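Local coordinates for protein beta-glucosidase (Chaetomella raphigera, PDB 6JXG) that probably hydrolyses terminal, non-reducing beta-D-glucosyl residues to release beta-D-glucose, a step of cellulose breakdown carried out by a secreted family 3 glycoside hydrolase, at residues 111-117 with 155-161; 176-182 with 551-557; 354-360 with 414-418; 437-441 with 482-487. One frame throughout, in Å; residues are numbered along the deposited sequence.

Overall arrangement
Contacts 1 and 2 sit together, centres about 12 Å apart, and Lys116 joins them: its NZ makes a salt bridge of 2.7 Å to Glu553 OE2, while Ile114 and Glu161 lie against Tyr182. Contacts 3 and 4 form a second pair, on one sheet of the C-terminal domain, centres about 17 Å apart; Asp358 OD2 and Asn482 ND2, at 2.6 Å, are a probable hydrogen bond. Between the pairs, contacts 1 and 4 come within about 7 Å at their nearest atoms without touching. That approach of the N- and C-terminal domains is consistent with family 3 enzymes, whose sugar cleft lies between them. Contact 3 is remote, about 41 Å from contact 2 between centres.

Contact 1. Residues 111-117 with 155-161; sequences AGPIGKI and KHFIGNE
Glu161 reaches across to the loop 111-117 and takes three consecutive backbone N-H groups on its carboxylate. Ile114 N meets the syn lone pair of OE2 at 2.9 Å, and Gly115 N does the same at OE1, at 3.1 Å; Lys116 N comes to OE1 from above the carboxylate plane. A bend at chi2 (-73°) folds the glutamate chain so that both oxygens face the loop. Water 1 adds a bridge, giving hydrogen bonds to Glu161 O and OE1 and accepting one from Ile117 N.

The other polar group gathers on Gly112 O. His156 grips it twice: ND1 at 2.7 Å, with the oxygen close to the ring plane, and backbone N at 2.8 Å on a lone pair. Gly112 N answers with a bond to Lys155 O.

The remaining touches set carbon against backbone carbonyl oxygen: Pro113 CB lies 3.3 Å from Asn160 O and Ile117 CD1 packs near Glu161 O.

Cis peptides precede Pro113, His156 and Ile158. The Lys-His pair at the end of strand 151-157, with its cis bond, recalls the pair that binds sugar in other family 3 hydrolases, consistent with a place in the pocket at the C-terminal end of the barrel strands.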
loop_
_atom_site.group_PDB
_atom_site.type_symbol
_atom_site.label_atom_id
_atom_site.label_comp_id
_atom_site.label_asym_id
_atom_site.label_seq_id
_atom_site.Cartn_x
_atom_site.Cartn_y
_atom_site.Cartn_z
ATOM N N ALA A 111 -3.054 -3.457 -3.981
ATOM C CA ALA A 111 -3.027 -4.789 -3.331
ATOM C C ALA A 111 -1.988 -5.763 -3.868
ATOM O O ALA A 111 -1.787 -6.829 -3.260
ATOM C CB ALA A 111 -4.360 -5.480 -3.461
ATOM N N GLY A 112 -1.416 -5.456 -5.033
ATOM C CA GLY A 112 -0.450 -6.339 -5.758
ATOM C C GLY A 112 0.513 -5.382 -6.474
ATOM O O GLY A 112 0.129 -4.602 -7.351
ATOM N N PRO A 113 1.797 -5.426 -6.138
ATOM C CA PRO A 113 2.474 -6.357 -5.251
ATOM C C PRO A 113 2.111 -6.170 -3.746
ATOM O O PRO A 113 1.835 -5.018 -3.266
ATOM C CB PRO A 113 3.908 -5.984 -5.444
ATOM C CG PRO A 113 3.885 -4.485 -5.734
ATOM C CD PRO A 113 2.700 -4.360 -6.633
ATOM N N ILE A 114 2.150 -7.262 -3.002
ATOM C CA ILE A 114 2.112 -7.180 -1.539
ATOM C C ILE A 114 3.523 -6.880 -1.017
ATOM O O ILE A 114 3.683 -6.291 0.060
ATOM C CB ILE A 114 1.528 -8.440 -0.847
ATOM C CG1 ILE A 114 2.449 -9.659 -0.971
ATOM C CG2 ILE A 114 0.106 -8.787 -1.340
ATOM C CD1 ILE A 114 1.913 -10.892 -0.177
ATOM N N GLY A 115 4.564 -7.275 -1.782
ATOM C CA GLY A 115 5.940 -7.068 -1.398
ATOM C C GLY A 115 6.642 -8.298 -0.796
ATOM O O GLY A 115 7.446 -8.135 0.074
ATOM N N LYS A 116 6.340 -9.496 -1.324
ATOM C CA LYS A 116 6.966 -10.755 -0.936
ATOM C C LYS A 116 8.493 -10.734 -1.135
ATOM O O LYS A 116 9.225 -11.459 -0.403
ATOM C CB LYS A 116 6.363 -11.942 -1.724
ATOM C CG LYS A 116 7.424 -12.838 -2.399
ATOM C CD LYS A 116 6.901 -13.375 -3.627
ATOM C CE LYS A 116 7.778 -13.584 -4.800
ATOM N NZ LYS A 116 8.511 -14.842 -4.872
ATOM N N ILE A 117 8.948 -9.923 -2.087
ATOM C CA ILE A 117 10.397 -9.736 -2.386
ATOM C C ILE A 117 10.818 -8.383 -1.878
ATOM O O ILE A 117 10.384 -7.338 -2.405
ATOM C CB ILE A 117 10.734 -9.865 -3.894
ATOM C CG1 ILE A 117 10.283 -11.218 -4.431
ATOM C CG2 ILE A 117 12.202 -9.555 -4.142
ATOM C CD1 ILE A 117 10.230 -11.303 -5.923
ATOM N N LYS A 155 -5.333 -2.469 -7.715
ATOM C CA LYS A 155 -4.362 -2.896 -8.751
ATOM C C LYS A 155 -3.176 -3.562 -8.032
ATOM O O LYS A 155 -2.951 -3.261 -6.819
ATOM C CB LYS A 155 -3.947 -1.691 -9.613
ATOM C CG LYS A 155 -3.068 -0.634 -8.972
ATOM C CD LYS A 155 -2.980 0.646 -9.822
ATOM C CE LYS A 155 -1.829 1.463 -9.299
ATOM N NZ LYS A 155 -1.613 2.722 -10.027
ATOM N N HIS A 156 -2.368 -4.387 -8.676
ATOM C CA HIS A 156 -2.395 -4.873 -10.035
ATOM C C HIS A 156 -2.618 -6.383 -9.896
ATOM O O HIS A 156 -1.867 -7.087 -9.177
ATOM C CB HIS A 156 -1.039 -4.640 -10.714
ATOM C CG HIS A 156 -0.514 -3.249 -10.555
ATOM N ND1 HIS A 156 0.144 -2.827 -9.417
ATOM C CD2 HIS A 156 -0.588 -2.172 -11.369
ATOM C CE1 HIS A 156 0.489 -1.556 -9.563
ATOM N NE2 HIS A 156 0.081 -1.151 -10.750
ATOM N N PHE A 157 -3.718 -6.852 -10.459
ATOM C CA PHE A 157 -4.129 -8.225 -10.339
ATOM C C PHE A 157 -3.426 -9.087 -11.445
ATOM O O PHE A 157 -3.774 -8.960 -12.613
ATOM C CB PHE A 157 -5.658 -8.337 -10.538
ATOM C CG PHE A 157 -6.191 -9.753 -10.319
ATOM C CD1 PHE A 157 -6.449 -10.185 -9.053
ATOM C CD2 PHE A 157 -6.376 -10.656 -11.413
ATOM C CE1 PHE A 157 -6.949 -11.499 -8.812
ATOM C CE2 PHE A 157 -6.860 -11.953 -11.190
ATOM C CZ PHE A 157 -7.121 -12.366 -9.871
ATOM N N ILE A 158 -2.469 -9.959 -11.130
ATOM C CA ILE A 158 -1.993 -10.313 -9.826
ATOM C C ILE A 158 -0.594 -10.976 -10.057
ATOM O O ILE A 158 -0.273 -11.410 -11.177
ATOM C CB ILE A 158 -3.005 -11.318 -9.133
ATOM C CG1 ILE A 158 -2.707 -11.439 -7.633
ATOM C CG2 ILE A 158 -3.005 -12.663 -9.874
ATOM C CD1 ILE A 158 -3.824 -12.015 -6.766
ATOM N N GLY A 159 0.185 -11.148 -8.990
ATOM C CA GLY A 159 1.520 -11.745 -9.091
ATOM C C GLY A 159 2.588 -10.875 -9.698
ATOM O O GLY A 159 3.624 -11.394 -10.117
ATOM N N ASN A 160 2.386 -9.546 -9.736
ATOM C CA ASN A 160 3.436 -8.604 -10.233
ATOM C C ASN A 160 4.288 -8.187 -9.047
ATOM O O ASN A 160 4.216 -7.079 -8.538
ATOM C CB ASN A 160 2.745 -7.452 -10.912
ATOM C CG ASN A 160 3.671 -6.380 -11.408
ATOM O OD1 ASN A 160 4.870 -6.631 -11.708
ATOM N ND2 ASN A 160 3.125 -5.199 -11.547
ATOM N N GLU A 161 5.062 -9.146 -8.559
ATOM C CA GLU A 161 5.833 -8.998 -7.317
ATOM C C GLU A 161 7.254 -8.479 -7.581
ATOM O O GLU A 161 8.023 -8.380 -6.649
ATOM C CB GLU A 161 5.788 -10.303 -6.515
ATOM C CG GLU A 161 4.367 -10.642 -6.029
ATOM C CD GLU A 161 3.911 -9.718 -4.883
ATOM O OE1 GLU A 161 4.837 -9.218 -4.152
ATOM O OE2 GLU A 161 2.638 -9.517 -4.721
HETATM O O HOH W 1 7.461 -8.355 -4.063
#

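Contact 2. Residues 176-182 with 551-557; sequences RTFHELY and FPEGLFV
Leu555 fills the tight part of this contact, pushing its two methyls into the side of helix 175-182. CD1 sits over the centre of the Arg176 guanidinium, 3.4 Å from CZ, the two side chains crossing at about a right angle; CD2 lies 3.7 Å from Glu180 CB. The guanidinium is held for this by Glu180: NE gives OE2 a nearly straight salt-bridge bond (176°) of 2.8 Å. The Arg176 chain runs extended from CG to NE, which brings the flat group out to the leucine. At the next residue, Thr177 OG1 rests 3.2 Å from Gly554 CA, its polar partner being Asp174.

The aromatic pair packs beside it. Phe551 turns an edge to the face of Tyr182 in an offset edge-to-face pair with planes at 90°, and Phe551 CE2 comes to 3.6 Å from Tyr182 CZ. Val557 CG2 meets Tyr182 OH and, less closely, Leu181 CD2 (4.0 Å).

No direct hydrogen bond spans the segments, and the looser side, toward the partly exposed Glu553 and Gly554, is linked through water 2, which accepts from Tyr182 OH and donates to Glu553 OE2 and Gly554 O. Glu553 OE2 also has a salt bridge with Lys116.

The loop thus packs against one flank of helix 175-182, while Arg176 and Glu180 also reach the fibronectin type III-like part, at Ala644, Ser645 and strand 677-679.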
loop_
_atom_site.group_PDB
_atom_site.type_symbol
_atom_site.label_atom_id
_atom_site.label_comp_id
_atom_site.label_asym_id
_atom_site.label_seq_id
_atom_site.Cartn_x
_atom_site.Cartn_y
_atom_site.Cartn_z
ATOM N N ARG A 176 -3.274 -22.750 -2.949
ATOM C CA ARG A 176 -3.415 -22.360 -1.565
ATOM C C ARG A 176 -2.753 -21.054 -1.327
ATOM O O ARG A 176 -3.336 -20.195 -0.789
ATOM C CB ARG A 176 -2.808 -23.387 -0.593
ATOM C CG ARG A 176 -3.237 -23.132 0.821
ATOM C CD ARG A 176 -2.927 -24.197 1.891
ATOM N NE ARG A 176 -3.137 -23.597 3.190
ATOM C CZ ARG A 176 -2.511 -23.909 4.287
ATOM N NH1 ARG A 176 -1.623 -24.854 4.296
ATOM N NH2 ARG A 176 -2.758 -23.228 5.360
ATOM N N THR A 177 -1.503 -20.959 -1.733
ATOM C CA THR A 177 -0.730 -19.704 -1.622
ATOM C C THR A 177 -1.490 -18.561 -2.295
ATOM O O THR A 177 -1.547 -17.427 -1.757
ATOM C CB THR A 177 0.675 -19.828 -2.247
ATOM O OG1 THR A 177 1.355 -20.877 -1.576
ATOM C CG2 THR A 177 1.494 -18.563 -2.116
ATOM N N PHE A 178 -2.061 -18.859 -3.455
ATOM C CA PHE A 178 -2.832 -17.849 -4.207
ATOM C C PHE A 178 -3.952 -17.301 -3.350
ATOM O O PHE A 178 -4.092 -16.067 -3.169
ATOM C CB PHE A 178 -3.330 -18.466 -5.518
ATOM C CG PHE A 178 -4.022 -17.481 -6.422
ATOM C CD1 PHE A 178 -3.293 -16.600 -7.180
ATOM C CD2 PHE A 178 -5.348 -17.507 -6.576
ATOM C CE1 PHE A 178 -3.922 -15.701 -8.052
ATOM C CE2 PHE A 178 -6.001 -16.588 -7.429
ATOM C CZ PHE A 178 -5.273 -15.681 -8.151
ATOM N N HIS A 179 -4.767 -18.189 -2.766
ATOM C CA HIS A 179 -5.925 -17.745 -1.983
ATOM C C HIS A 179 -5.623 -17.118 -0.608
ATOM O O HIS A 179 -6.299 -16.136 -0.210
ATOM C CB HIS A 179 -6.888 -18.949 -1.805
ATOM C CG HIS A 179 -7.659 -19.250 -3.042
ATOM N ND1 HIS A 179 -7.153 -19.999 -4.082
ATOM C CD2 HIS A 179 -8.891 -18.865 -3.420
ATOM C CE1 HIS A 179 -8.060 -20.074 -5.043
ATOM N NE2 HIS A 179 -9.126 -19.393 -4.666
ATOM N N GLU A 180 -4.639 -17.668 0.103
ATOM C CA GLU A 180 -4.338 -17.212 1.469
ATOM C C GLU A 180 -3.481 -16.002 1.553
ATOM O O GLU A 180 -3.476 -15.343 2.605
ATOM C CB GLU A 180 -3.739 -18.292 2.359
ATOM C CG GLU A 180 -4.797 -19.308 2.694
ATOM C CD GLU A 180 -4.333 -20.481 3.573
ATOM O OE1 GLU A 180 -3.429 -20.365 4.420
ATOM O OE2 GLU A 180 -4.957 -21.512 3.376
ATOM N N LEU A 181 -2.728 -15.731 0.506
ATOM C CA LEU A 181 -1.725 -14.706 0.561
ATOM C C LEU A 181 -2.054 -13.612 -0.487
ATOM O O LEU A 181 -2.580 -12.574 -0.110
ATOM C CB LEU A 181 -0.368 -15.337 0.400
ATOM C CG LEU A 181 0.786 -14.486 0.670
ATOM C CD1 LEU A 181 0.578 -13.883 2.087
ATOM C CD2 LEU A 181 2.045 -15.309 0.547
ATOM N N TYR A 182 -1.827 -13.871 -1.770
ATOM C CA TYR A 182 -1.889 -12.825 -2.787
ATOM C C TYR A 182 -3.319 -12.347 -3.132
ATOM O O TYR A 182 -3.565 -11.180 -3.312
ATOM C CB TYR A 182 -1.097 -13.262 -4.080
ATOM C CG TYR A 182 0.343 -13.547 -3.734
ATOM C CD1 TYR A 182 1.205 -12.506 -3.479
ATOM C CD2 TYR A 182 0.763 -14.860 -3.419
ATOM C CE1 TYR A 182 2.528 -12.749 -3.087
ATOM C CE2 TYR A 182 2.050 -15.095 -2.974
ATOM C CZ TYR A 182 2.950 -14.043 -2.808
ATOM O OH TYR A 182 4.281 -14.222 -2.329
ATOM N N PHE A 551 7.220 -19.353 -7.146
ATOM C CA PHE A 551 6.752 -19.092 -5.808
ATOM C C PHE A 551 6.968 -20.327 -4.881
ATOM O O PHE A 551 6.050 -20.763 -4.223
ATOM C CB PHE A 551 5.325 -18.624 -5.758
ATOM C CG PHE A 551 5.109 -17.196 -6.273
ATOM C CD1 PHE A 551 5.409 -16.846 -7.601
ATOM C CD2 PHE A 551 4.596 -16.213 -5.474
ATOM C CE1 PHE A 551 5.192 -15.558 -8.075
ATOM C CE2 PHE A 551 4.372 -14.940 -5.965
ATOM C CZ PHE A 551 4.724 -14.604 -7.236
ATOM N N PRO A 552 8.189 -20.899 -4.852
ATOM C CA PRO A 552 8.373 -22.156 -4.081
ATOM C C PRO A 552 8.246 -21.950 -2.559
ATOM O O PRO A 552 7.974 -22.858 -1.825
ATOM C CB PRO A 552 9.799 -22.597 -4.491
ATOM C CG PRO A 552 10.469 -21.306 -4.762
ATOM C CD PRO A 552 9.434 -20.507 -5.510
ATOM N N GLU A 553 8.355 -20.712 -2.114
ATOM C CA GLU A 553 8.261 -20.386 -0.694
ATOM C C GLU A 553 6.845 -20.512 -0.231
ATOM O O GLU A 553 6.592 -20.581 0.955
ATOM C CB GLU A 553 8.793 -18.968 -0.448
ATOM C CG GLU A 553 8.025 -17.802 -1.087
ATOM C CD GLU A 553 8.340 -17.519 -2.549
ATOM O OE1 GLU A 553 9.334 -18.051 -3.139
ATOM O OE2 GLU A 553 7.551 -16.756 -3.176
ATOM N N GLY A 554 5.911 -20.439 -1.182
ATOM C CA GLY A 554 4.511 -20.646 -0.919
ATOM C C GLY A 554 3.999 -19.628 0.083
ATOM O O GLY A 554 4.234 -18.423 -0.015
ATOM N N LEU A 555 3.329 -20.128 1.104
ATOM C CA LEU A 555 2.721 -19.306 2.099
ATOM C C LEU A 555 3.688 -18.517 2.969
ATOM O O LEU A 555 3.240 -17.654 3.742
ATOM C CB LEU A 555 1.885 -20.224 3.034
ATOM C CG LEU A 555 0.702 -20.943 2.380
ATOM C CD1 LEU A 555 0.206 -22.090 3.209
ATOM C CD2 LEU A 555 -0.411 -19.964 2.115
ATOM N N PHE A 556 4.974 -18.872 2.925
ATOM C CA PHE A 556 5.933 -18.478 3.929
ATOM C C PHE A 556 6.754 -17.279 3.415
ATOM O O PHE A 556 7.821 -17.427 2.881
ATOM C CB PHE A 556 6.820 -19.701 4.307
ATOM C CG PHE A 556 6.024 -20.855 4.901
ATOM C CD1 PHE A 556 5.693 -20.860 6.215
ATOM C CD2 PHE A 556 5.595 -21.915 4.100
ATOM C CE1 PHE A 556 4.967 -21.906 6.743
ATOM C CE2 PHE A 556 4.830 -22.947 4.609
ATOM C CZ PHE A 556 4.506 -22.946 5.940
ATOM N N VAL A 557 6.181 -16.101 3.602
ATOM C CA VAL A 557 6.697 -14.855 3.106
ATOM C C VAL A 557 6.812 -13.903 4.303
ATOM O O VAL A 557 6.007 -13.960 5.230
ATOM C CB VAL A 557 5.719 -14.369 2.061
ATOM C CG1 VAL A 557 5.722 -12.912 1.902
ATOM C CG2 VAL A 557 5.987 -15.070 0.735
HETATM O O HOH W 2 4.894 -16.876 -2.146
#

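Contact 3. Residues 354-360 with 414-418; sequences IIGQDAI and STTDS
Ile355 and Ser414 pair as a parallel beta bridge, with Ser414 N bonded to Ile354 O at 2.8 Å and Gly356 N to Ser414 O at 3.0 Å, after which both chains leave the sheet. The CA-H groups continue the register, as in Gln357 CA against Thr415 O at 3.2 Å.

Beyond the strand ends Asp417 takes over. Its OD1 accepts from Gln357 N at 3.1 Å and also from water 3, which in turn accepts from Asp358 N; OD2 receives Gln357 NE2 at 3.2 Å. Both donors of Gln357 approach from above the carboxylate plane, and the amide is turned 67° against it, so the two flat groups meet obliquely and not as a coplanar pair. Gln357 CG lies between the backbone N and the carbonyl carbon (chi1 63°), which swings the amide round to the aspartate. Its OE1 looks the other way, to Gly377 N.

The setting is a beta-alpha-beta unit of the C-terminal domain: strand 351-355, helix 396-406 and edge strand 410-414. An alanine at Asp417 removes the carboxylate, which would probably leave Gln357 N and NE2 without this partner and let the amide turn.

Farther along the chain, Ile360 crosses Thr415 at about a right angle, Ile360 CD1 3.8 Å from Thr415 CB. Further on, Thr416 OG1 takes the Ser418 N-H in an ST turn, and Ser418 caps helix 419-427.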
loop_
_atom_site.group_PDB
_atom_site.type_symbol
_atom_site.label_atom_id
_atom_site.label_comp_id
_atom_site.label_asym_id
_atom_site.label_seq_id
_atom_site.Cartn_x
_atom_site.Cartn_y
_atom_site.Cartn_z
ATOM N N ILE A 354 23.667 18.411 11.635
ATOM C CA ILE A 354 22.585 17.923 10.709
ATOM C C ILE A 354 23.290 17.470 9.434
ATOM O O ILE A 354 23.927 18.297 8.730
ATOM C CB ILE A 354 21.492 18.990 10.494
ATOM C CG1 ILE A 354 20.887 19.410 11.837
ATOM C CG2 ILE A 354 20.428 18.551 9.468
ATOM C CD1 ILE A 354 20.011 18.422 12.584
ATOM N N ILE A 355 23.281 16.144 9.192
ATOM C CA ILE A 355 24.166 15.542 8.215
ATOM C C ILE A 355 23.396 14.707 7.186
ATOM O O ILE A 355 22.600 13.875 7.544
ATOM C CB ILE A 355 25.252 14.664 8.924
ATOM C CG1 ILE A 355 26.020 15.505 9.920
ATOM C CG2 ILE A 355 26.178 13.971 7.932
ATOM C CD1 ILE A 355 26.672 14.701 11.007
ATOM N N GLY A 356 23.728 14.873 5.912
ATOM C CA GLY A 356 23.118 14.112 4.853
ATOM C C GLY A 356 22.260 14.960 3.988
ATOM O O GLY A 356 21.558 15.807 4.482
ATOM N N GLN A 357 22.260 14.679 2.696
ATOM C CA GLN A 357 21.453 15.440 1.764
ATOM C C GLN A 357 19.983 15.160 1.983
ATOM O O GLN A 357 19.187 15.952 1.584
ATOM C CB GLN A 357 21.813 15.132 0.300
ATOM C CG GLN A 357 21.599 13.742 -0.174
ATOM C CD GLN A 357 21.633 13.651 -1.668
ATOM O OE1 GLN A 357 21.077 14.538 -2.377
ATOM N NE2 GLN A 357 22.320 12.666 -2.165
ATOM N N ASP A 358 19.651 14.016 2.596
ATOM C CA ASP A 358 18.262 13.702 2.966
ATOM C C ASP A 358 17.663 14.702 3.975
ATOM O O ASP A 358 16.463 14.688 4.196
ATOM C CB ASP A 358 18.181 12.200 3.441
ATOM C CG ASP A 358 16.763 11.766 3.892
ATOM O OD1 ASP A 358 15.872 11.820 3.034
ATOM O OD2 ASP A 358 16.578 11.288 5.046
ATOM N N ALA A 359 18.443 15.605 4.567
ATOM C CA ALA A 359 17.939 16.537 5.529
ATOM C C ALA A 359 17.246 17.749 4.917
ATOM O O ALA A 359 16.522 18.450 5.641
ATOM C CB ALA A 359 19.056 17.063 6.424
ATOM N N ILE A 360 17.537 17.996 3.638
ATOM C CA ILE A 360 17.090 19.201 2.914
ATOM C C ILE A 360 16.378 18.867 1.631
ATOM O O ILE A 360 16.570 17.796 1.076
ATOM C CB ILE A 360 18.282 20.127 2.570
ATOM C CG1 ILE A 360 19.295 19.376 1.693
ATOM C CG2 ILE A 360 18.822 20.708 3.873
ATOM C CD1 ILE A 360 20.394 20.243 1.148
ATOM N N SER A 414 25.959 19.836 7.675
ATOM C CA SER A 414 26.645 19.156 6.612
ATOM C C SER A 414 25.652 18.362 5.690
ATOM O O SER A 414 25.617 17.156 5.691
ATOM C CB SER A 414 27.707 18.222 7.162
ATOM O OG SER A 414 28.486 17.778 6.118
ATOM N N THR A 415 24.923 19.097 4.860
ATOM C CA THR A 415 23.773 18.558 4.101
ATOM C C THR A 415 24.103 17.988 2.729
ATOM O O THR A 415 23.331 18.090 1.795
ATOM C CB THR A 415 22.726 19.655 4.029
ATOM O OG1 THR A 415 23.303 20.809 3.459
ATOM C CG2 THR A 415 22.287 20.035 5.387
ATOM N N THR A 416 25.272 17.370 2.624
ATOM C CA THR A 416 25.676 16.540 1.514
ATOM C C THR A 416 25.994 15.196 2.141
ATOM O O THR A 416 25.915 15.029 3.359
ATOM C CB THR A 416 26.924 17.049 0.778
ATOM O OG1 THR A 416 28.111 16.795 1.554
ATOM C CG2 THR A 416 26.856 18.456 0.501
ATOM N N ASP A 417 26.356 14.244 1.301
ATOM C CA ASP A 417 26.741 12.942 1.737
ATOM C C ASP A 417 28.268 12.771 1.814
ATOM O O ASP A 417 28.793 11.611 1.865
ATOM C CB ASP A 417 26.158 11.905 0.826
ATOM C CG ASP A 417 24.616 11.797 0.973
ATOM O OD1 ASP A 417 24.015 12.225 1.970
ATOM O OD2 ASP A 417 24.056 11.253 0.067
ATOM N N SER A 418 28.993 13.880 1.812
ATOM C CA SER A 418 30.485 13.787 2.002
ATOM C C SER A 418 30.833 13.211 3.390
ATOM O O SER A 418 30.383 13.748 4.398
ATOM C CB SER A 418 31.111 15.162 1.955
ATOM O OG SER A 418 32.453 15.049 2.444
HETATM O O HOH W 3 21.464 11.544 2.816
#

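Contact 4. Residues 437-441 with 482-487; sequences TADSG and NSVGPL
The methyl of Ala438 is met by two side chains of 482-487: Ser483 OG and Leu487 CD2, both at 3.6 Å. Ala438 and Ser483 share one face of the parallel pair, and Leu487, past the strand end, closes on the methyl from there. Thr437 and Asn482 project from the other face and cross obliquely, with Thr437 CG2 4.2 Å from Asn482 CB. Their polar ends turn to other residues, Thr437 OG1 to Asp375 and Asn482 to Asp358.

Ser483 does more than pack. With OG anti to the backbone N (chi1 173°), the hydroxyl reaches forward to Gly485 O, donating a short bond of 2.5 Å in the carbonyl plane on a lone pair. An alanine here, lacking the hydroxyl, would probably leave Gly485 O without this donor, open a gap beside the Ala438 methyl and free the chain before Pro486.

Val484 faces 437-441 past the strand ends, its branches splitting the work: CG1 stands 3.8 Å from Asp439 OD1, and CG2 presses to 3.4 Å from Ser440 OG.

The backbones stay in register, Ala438 N bonding to Asn482 O and Val484 N to Ala438 O at 3.1 Å.

Neighbouring parallel strands ending together, with loops carried beyond their C-terminal ends, belong to the alpha/beta sheet of the family 3 C-terminal domain, and the Ser440 OG bond to Gly121 O joins it to the N-terminal domain, consistent with a place near the cleft.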
loop_
_atom_site.group_PDB
_atom_site.type_symbol
_atom_site.label_atom_id
_atom_site.label_comp_id
_atom_site.label_asym_id
_atom_site.label_seq_id
_atom_site.Cartn_x
_atom_site.Cartn_y
_atom_site.Cartn_z
ATOM N N THR A 437 18.938 7.217 3.223
ATOM C CA THR A 437 17.781 6.751 2.402
ATOM C C THR A 437 17.958 5.420 1.707
ATOM O O THR A 437 19.059 4.863 1.595
ATOM C CB THR A 437 17.485 7.775 1.276
ATOM O OG1 THR A 437 18.669 7.921 0.471
ATOM C CG2 THR A 437 17.119 9.110 1.849
ATOM N N ALA A 438 16.849 4.890 1.211
ATOM C CA ALA A 438 16.879 3.899 0.177
ATOM C C ALA A 438 15.632 4.066 -0.698
ATOM O O ALA A 438 14.560 4.270 -0.168
ATOM C CB ALA A 438 16.974 2.483 0.733
ATOM N N ASP A 439 15.792 3.988 -2.024
ATOM C CA ASP A 439 14.731 4.316 -2.935
ATOM C C ASP A 439 14.506 3.222 -3.946
ATOM O O ASP A 439 15.311 2.319 -4.112
ATOM C CB ASP A 439 15.065 5.687 -3.612
ATOM C CG ASP A 439 13.896 6.396 -4.222
ATOM O OD1 ASP A 439 12.717 5.977 -4.015
ATOM O OD2 ASP A 439 14.193 7.444 -4.932
ATOM N N SER A 440 13.372 3.308 -4.633
ATOM C CA SER A 440 13.065 2.367 -5.706
ATOM C C SER A 440 11.794 2.889 -6.378
ATOM O O SER A 440 11.170 3.849 -5.934
ATOM C CB SER A 440 12.885 0.923 -5.153
ATOM O OG SER A 440 11.689 0.715 -4.393
ATOM N N GLY A 441 11.387 2.185 -7.403
ATOM C CA GLY A 441 10.245 2.588 -8.193
ATOM C C GLY A 441 9.846 1.625 -9.270
ATOM O O GLY A 441 10.317 0.477 -9.349
ATOM N N ASN A 482 15.025 7.355 5.807
ATOM C CA ASN A 482 13.858 7.452 4.918
ATOM C C ASN A 482 14.006 6.382 3.821
ATOM O O ASN A 482 14.750 6.578 2.863
ATOM C CB ASN A 482 13.753 8.875 4.343
ATOM C CG ASN A 482 13.292 9.882 5.349
ATOM O OD1 ASN A 482 12.072 9.932 5.746
ATOM N ND2 ASN A 482 14.216 10.695 5.814
ATOM N N SER A 483 13.283 5.243 3.946
ATOM C CA SER A 483 13.426 4.145 3.031
ATOM C C SER A 483 12.102 3.576 2.602
ATOM O O SER A 483 11.152 3.503 3.389
ATOM C CB SER A 483 14.208 3.003 3.701
ATOM O OG SER A 483 14.274 1.802 2.935
ATOM N N VAL A 484 12.085 3.166 1.335
ATOM C CA VAL A 484 10.951 2.480 0.697
ATOM C C VAL A 484 10.700 1.091 1.191
ATOM O O VAL A 484 9.647 0.516 0.896
ATOM C CB VAL A 484 11.103 2.448 -0.832
ATOM C CG1 VAL A 484 11.096 3.869 -1.345
ATOM C CG2 VAL A 484 12.410 1.745 -1.285
ATOM N N GLY A 485 11.660 0.500 1.929
ATOM C CA GLY A 485 11.498 -0.856 2.373
ATOM C C GLY A 485 12.620 -1.323 3.246
ATOM O O GLY A 485 13.513 -0.545 3.518
ATOM N N PRO A 486 12.593 -2.593 3.633
ATOM C CA PRO A 486 13.614 -3.167 4.509
ATOM C C PRO A 486 15.022 -2.853 4.042
ATOM O O PRO A 486 15.331 -2.819 2.819
ATOM C CB PRO A 486 13.369 -4.683 4.394
ATOM C CG PRO A 486 11.989 -4.839 3.894
ATOM C CD PRO A 486 11.633 -3.611 3.158
ATOM N N LEU A 487 15.880 -2.649 5.016
ATOM C CA LEU A 487 17.290 -2.515 4.824
ATOM C C LEU A 487 17.993 -3.398 5.908
ATOM O O LEU A 487 17.486 -3.572 6.998
ATOM C CB LEU A 487 17.754 -1.075 4.982
ATOM C CG LEU A 487 17.247 -0.068 3.985
ATOM C CD1 LEU A 487 17.546 1.326 4.407
ATOM C CD2 LEU A 487 17.972 -0.430 2.680
#